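Local atomic coordinates of Cel44C (Paenibacillus polymyxa, PDB entry 2YIH), a protein that hydrolyses xyloglucan and related beta-glucans as an endo-acting family 44 glycoside hydrolase, this chain being one piece of a longer, multidomain protein. Residues 25-30 against 383-388; 106-111 against 177-182. The protein carries 8 engineered substitutions. All coordinates share one frame; numbering follows the deposited sequence.

From the N terminus the chain first runs through strand 9-22 in a nine-stranded sheet, then enters an eight-stranded parallel barrel at residues 25-30. Contact 2 closes the smaller loop, bringing 177-182, which leads into the fourth barrel strand, beside 106-111 of the third. Much later, 383-388 leads into the eighth strand and meets 25-30 in contact 1, shutting the barrel between its first and last strands. Contact 2 is thus nested within the loop of contact 1. Their centres lie about 16 Å apart on one sheet, yet they touch through packing of M387 SD on L107 CD2. Past contact 1, the chain passes through helix 399-409 and returns to the nine-stranded sheet.

Contact 1 (25-30 against 383-388)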
loop_
_atom_site.group_PDB
_atom_site.type_symbol
_atom_site.label_atom_id
_atom_site.label_comp_id
_atom_site.label_asym_id
_atom_site.label_seq_id
_atom_site.Cartn_x
_atom_site.Cartn_y
_atom_site.Cartn_z
ATOM N N PRO A 25 11.489 -1.973 4.045
ATOM C CA PRO A 25 11.386 -2.747 2.808
ATOM C C PRO A 25 9.942 -2.965 2.453
ATOM O O PRO A 25 9.649 -3.313 1.316
ATOM C CB PRO A 25 12.058 -4.103 3.152
ATOM C CG PRO A 25 12.218 -4.122 4.613
ATOM C CD PRO A 25 12.213 -2.687 5.104
ATOM N N TYR A 26 9.022 -2.772 3.405
ATOM C CA TYR A 26 7.609 -3.084 3.064
ATOM C C TYR A 26 6.924 -2.028 2.202
ATOM O O TYR A 26 5.745 -2.209 1.823
ATOM C CB TYR A 26 6.759 -3.333 4.308
ATOM C CG TYR A 26 7.393 -4.298 5.270
ATOM C CD1 TYR A 26 7.933 -5.518 4.821
ATOM C CD2 TYR A 26 7.487 -3.983 6.622
ATOM C CE1 TYR A 26 8.566 -6.383 5.729
ATOM C CE2 TYR A 26 8.061 -4.866 7.527
ATOM C CZ TYR A 26 8.587 -6.057 7.061
ATOM O OH TYR A 26 9.194 -6.912 7.959
ATOM N N ILE A 27 7.652 -0.962 1.846
ATOM C CA ILE A 27 7.155 -0.055 0.807
ATOM C C ILE A 27 7.195 -0.696 -0.589
ATOM O O ILE A 27 6.574 -0.195 -1.539
ATOM C CB ILE A 27 7.827 1.316 0.823
ATOM C CG1 ILE A 27 9.326 1.206 0.502
ATOM C CG2 ILE A 27 7.574 1.999 2.171
ATOM C CD1 ILE A 27 9.712 1.867 -0.752
ATOM N N TYR A 28 7.969 -1.774 -0.728
ATOM C CA TYR A 28 7.914 -2.591 -1.943
ATOM C C TYR A 28 6.873 -3.694 -1.790
ATOM O O TYR A 28 7.198 -4.870 -1.500
ATOM C CB TYR A 28 9.312 -3.170 -2.245
ATOM C CG TYR A 28 10.403 -2.085 -2.192
ATOM C CD1 TYR A 28 10.519 -1.139 -3.210
ATOM C CD2 TYR A 28 11.292 -2.013 -1.120
ATOM C CE1 TYR A 28 11.456 -0.084 -3.135
ATOM C CE2 TYR A 28 12.291 -0.992 -1.061
ATOM C CZ TYR A 28 12.362 -0.045 -2.076
ATOM O OH TYR A 28 13.325 0.963 -2.029
ATOM N N GLY A 29 5.621 -3.319 -1.974
ATOM C CA GLY A 29 4.558 -4.215 -1.591
ATOM C C GLY A 29 3.447 -4.171 -2.593
ATOM O O GLY A 29 3.299 -3.200 -3.337
ATOM N N THR A 30 2.611 -5.198 -2.566
ATOM C CA THR A 30 1.517 -5.220 -3.524
ATOM C C THR A 30 0.288 -5.891 -2.936
ATOM O O THR A 30 0.351 -6.503 -1.857
ATOM C CB THR A 30 1.953 -5.894 -4.857
ATOM O OG1 THR A 30 0.958 -5.618 -5.876
ATOM C CG2 THR A 30 2.131 -7.422 -4.642
ATOM N N ASN A 383 10.009 9.112 3.243
ATOM C CA ASN A 383 9.015 9.881 3.965
ATOM C C ASN A 383 8.332 9.084 5.085
ATOM O O ASN A 383 7.156 9.300 5.391
ATOM C CB ASN A 383 7.985 10.435 2.979
ATOM C CG ASN A 383 8.529 11.623 2.217
ATOM O OD1 ASN A 383 9.202 11.480 1.189
ATOM N ND2 ASN A 383 8.419 12.776 2.832
ATOM N N ASP A 384 9.072 8.139 5.658
ATOM C CA ASP A 384 8.636 7.467 6.897
ATOM C C ASP A 384 7.362 6.660 6.702
ATOM O O ASP A 384 6.510 6.613 7.595
ATOM C CB ASP A 384 8.454 8.487 8.043
ATOM C CG ASP A 384 9.763 9.237 8.360
ATOM O OD1 ASP A 384 10.704 8.596 8.856
ATOM O OD2 ASP A 384 9.878 10.436 8.021
ATOM N N VAL A 385 7.183 6.103 5.509
ATOM C CA VAL A 385 6.066 5.183 5.290
ATOM C C VAL A 385 6.508 3.758 5.566
ATOM O O VAL A 385 7.537 3.310 5.065
ATOM C CB VAL A 385 5.516 5.333 3.852
ATOM C CG1 VAL A 385 4.404 4.293 3.577
ATOM C CG2 VAL A 385 5.003 6.779 3.656
ATOM N N TYR A 386 5.769 3.064 6.429
ATOM C CA TYR A 386 6.141 1.720 6.833
ATOM C C TYR A 386 5.851 0.660 5.762
ATOM O O TYR A 386 6.624 -0.279 5.578
ATOM C CB TYR A 386 5.354 1.379 8.109
ATOM C CG TYR A 386 5.521 -0.030 8.635
ATOM C CD1 TYR A 386 6.774 -0.514 9.004
ATOM C CD2 TYR A 386 4.408 -0.825 8.901
ATOM C CE1 TYR A 386 6.938 -1.803 9.529
ATOM C CE2 TYR A 386 4.540 -2.106 9.445
ATOM C CZ TYR A 386 5.801 -2.582 9.791
ATOM O OH TYR A 386 5.921 -3.845 10.347
ATOM N N MET A 387 4.727 0.791 5.077
ATOM C CA MET A 387 4.281 -0.272 4.180
ATOM C C MET A 387 3.417 0.366 3.102
ATOM O O MET A 387 2.672 1.345 3.370
ATOM C CB MET A 387 3.507 -1.359 4.944
ATOM C CG MET A 387 3.012 -2.528 4.067
ATOM S SD MET A 387 2.293 -3.787 5.162
ATOM C CE MET A 387 3.718 -4.389 6.062
ATOM N N ALA A 388 3.527 -0.148 1.871
ATOM C CA ALA A 388 2.701 0.391 0.782
ATOM C C ALA A 388 2.443 -0.729 -0.190
ATOM O O ALA A 388 3.360 -1.473 -0.510
ATOM C CB ALA A 388 3.413 1.565 0.037
#
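Y26 and Y386 are brought together by different first torsions: in Y26, CG is anti to the carbonyl carbon, whereas in Y386 it is anti to the backbone N (chi1 175°). The two side chains lie alongside each other in the same direction and form an offset edge-to-face pair with planes at 88° and ring centroids 5.5 Å apart. Y26 presents its CD2-CE2 edge, and CD2 comes to 3.7 Å from Y386 CE1. The thioether of M387 completes the grip: its chain is extended as far as SD and bends at the last torsion, leaving CE 3.7 Å from Y26 CB, while Y386 O lies 3.3 Å from that same CB.

The backbones are joined as well. A388 N donates to Y26 O at 3.0 Å in a fairly straight bond (163° at the hydrogen), and M387 CA adds a CA-H...O contact to the same oxygen, so one carbonyl receives both. On the other flank I27 puts its CG2 3.2 Å from V385 O, with V385 CG1 more loosely against that methyl, and A388 CB near the I27 backbone.

An alanine in place of Y26 would probably open a gap beside Y386 and M387, leaving the Y386 ring without its edge-on neighbour and the methionine methyl freer to turn.

Outside the pair, Y386 OH is hydrogen-bonded to E227 OE1, its ring has a cation-pi contact with K353, and S24 OG is hydrogen-bonded to Y386 O. Y105, at the start of strand 105-110, meets Y26, Y386 and M387, while V385 leans on helix 337-348 and Y28 on helix 399-409. The contact thus joins the first strand of the barrel (29-30) to the last (387-390).

Contact 2 (106-111 against 177-182); sequences SLVTLP and AGVKGY
L107 and V108 meet G181 and Y182 as neighbouring parallel strands, and here the packing is tight. V108 N donates to G181 O at 2.9 Å, almost straight at 173°, and G181 N donates to S106 O at a longer 3.2 Å. G181 is thereby gripped through both its N-H and its carbonyl. Its lack of a side chain matters on the L107 face: L107 has CG anti to the backbone N (chi1 174°), and its CD1 settles 3.5 Å from G181 C, where a beta carbon would be cramped. Y182 CA also approaches V108 O at 3.1 Å in a CA-H...O contact. On the opposite face of the sheet L110 crosses the tyrosine obliquely, its CD1 3.8 Å from Y182 CB, while V108 CG2 meets V179 CG1 at 3.7 Å with the two valines roughly at right angles.

Toward S106 the strand faces the loop 177-180 and the contact becomes looser. A water fills in for direct pairing: it accepts from S106 N, donates to G178 O at 2.9 Å, and takes a weak bond from K180 N. K180, partly exposed, carries its amine away from this junction to A173 O.

Helix 159-170 covers L110 and Y182, and helix 90-102 covers S106, V108 and V179. Strands 105-110 and 181-184, adjacent and parallel with helix 159-170 between them in sequence, form a beta-alpha-beta crossover of the TIM barrel; beyond the second strand the chain reaches E187 of the glycan pocket.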
loop_
_atom_site.group_PDB
_atom_site.type_symbol
_atom_site.label_atom_id
_atom_site.label_comp_id
_atom_site.label_asym_id
_atom_site.label_seq_id
_atom_site.Cartn_x
_atom_site.Cartn_y
_atom_site.Cartn_z
ATOM N N SER A 106 3.080 -10.824 5.427
ATOM C CA SER A 106 1.688 -10.986 5.027
ATOM C C SER A 106 0.795 -10.096 5.877
ATOM O O SER A 106 0.790 -10.220 7.104
ATOM C CB SER A 106 1.210 -12.437 5.268
ATOM O OG SER A 106 1.792 -13.329 4.318
ATOM N N LEU A 107 -0.022 -9.288 5.203
ATOM C CA LEU A 107 -1.089 -8.520 5.860
ATOM C C LEU A 107 -2.416 -9.130 5.463
ATOM O O LEU A 107 -2.750 -9.159 4.294
ATOM C CB LEU A 107 -1.041 -7.072 5.377
ATOM C CG LEU A 107 -2.164 -6.108 5.831
ATOM C CD1 LEU A 107 -2.282 -6.086 7.395
ATOM C CD2 LEU A 107 -1.880 -4.701 5.296
ATOM N N VAL A 108 -3.146 -9.657 6.444
ATOM C CA VAL A 108 -4.394 -10.376 6.213
ATOM C C VAL A 108 -5.594 -9.576 6.788
ATOM O O VAL A 108 -5.639 -9.234 7.971
ATOM C CB VAL A 108 -4.297 -11.754 6.913
ATOM C CG1 VAL A 108 -5.633 -12.511 6.867
ATOM C CG2 VAL A 108 -3.154 -12.600 6.270
ATOM N N THR A 109 -6.580 -9.312 5.951
ATOM C CA THR A 109 -7.767 -8.593 6.414
ATOM C C THR A 109 -8.690 -9.520 7.195
ATOM O O THR A 109 -8.926 -10.672 6.778
ATOM C CB THR A 109 -8.517 -8.041 5.189
ATOM O OG1 THR A 109 -7.630 -7.148 4.502
ATOM C CG2 THR A 109 -9.789 -7.241 5.578
ATOM N N LEU A 110 -9.313 -8.948 8.229
ATOM C CA LEU A 110 -10.297 -9.661 9.083
ATOM C C LEU A 110 -11.601 -8.912 8.921
ATOM O O LEU A 110 -11.596 -7.717 8.591
ATOM C CB LEU A 110 -9.856 -9.607 10.552
ATOM C CG LEU A 110 -8.521 -10.334 10.811
ATOM C CD1 LEU A 110 -8.198 -10.242 12.291
ATOM C CD2 LEU A 110 -8.649 -11.789 10.399
ATOM N N PRO A 111 -12.737 -9.600 9.128
ATOM C CA PRO A 111 -14.034 -8.951 8.809
ATOM C C PRO A 111 -14.567 -8.125 10.001
ATOM O O PRO A 111 -14.490 -8.590 11.150
ATOM C CB PRO A 111 -14.975 -10.154 8.576
ATOM C CG PRO A 111 -14.397 -11.236 9.499
ATOM C CD PRO A 111 -12.869 -11.041 9.443
ATOM N N ALA A 177 7.819 -17.471 10.747
ATOM C CA ALA A 177 6.803 -18.017 9.862
ATOM C C ALA A 177 5.419 -17.412 10.113
ATOM O O ALA A 177 4.484 -17.704 9.386
ATOM C CB ALA A 177 6.744 -19.530 10.004
ATOM N N GLY A 178 5.310 -16.559 11.130
ATOM C CA GLY A 178 3.986 -16.103 11.563
ATOM C C GLY A 178 3.374 -15.106 10.598
ATOM O O GLY A 178 4.084 -14.419 9.845
ATOM N N VAL A 179 2.042 -15.017 10.625
ATOM C CA VAL A 179 1.332 -13.945 9.923
ATOM C C VAL A 179 1.531 -12.679 10.750
ATOM O O VAL A 179 1.181 -12.644 11.921
ATOM C CB VAL A 179 -0.165 -14.282 9.812
ATOM C CG1 VAL A 179 -0.971 -13.086 9.218
ATOM C CG2 VAL A 179 -0.342 -15.523 8.961
ATOM N N LYS A 180 2.082 -11.633 10.146
ATOM C CA LYS A 180 2.542 -10.489 10.933
ATOM C C LYS A 180 1.525 -9.383 11.143
ATOM O O LYS A 180 1.610 -8.639 12.125
ATOM C CB LYS A 180 3.817 -9.928 10.314
ATOM C CG LYS A 180 5.019 -10.837 10.654
ATOM C CD LYS A 180 6.292 -10.374 9.976
ATOM C CE LYS A 180 7.533 -10.915 10.693
ATOM N NZ LYS A 180 7.388 -12.342 11.119
ATOM N N GLY A 181 0.648 -9.191 10.160
ATOM C CA GLY A 181 -0.291 -8.070 10.210
ATOM C C GLY A 181 -1.739 -8.474 9.949
ATOM O O GLY A 181 -2.016 -9.312 9.090
ATOM N N TYR A 182 -2.664 -7.816 10.660
ATOM C CA TYR A 182 -4.097 -8.005 10.412
ATOM C C TYR A 182 -4.727 -6.646 10.234
ATOM O O TYR A 182 -4.410 -5.721 10.998
ATOM C CB TYR A 182 -4.810 -8.720 11.581
ATOM C CG TYR A 182 -4.317 -10.135 11.794
ATOM C CD1 TYR A 182 -4.695 -11.159 10.949
ATOM C CD2 TYR A 182 -3.414 -10.421 12.817
ATOM C CE1 TYR A 182 -4.174 -12.442 11.113
ATOM C CE2 TYR A 182 -2.915 -11.712 13.006
ATOM C CZ TYR A 182 -3.350 -12.718 12.189
ATOM O OH TYR A 182 -2.860 -13.995 12.345
HETATM O O HOH W 1 3.924 -12.396 7.826
#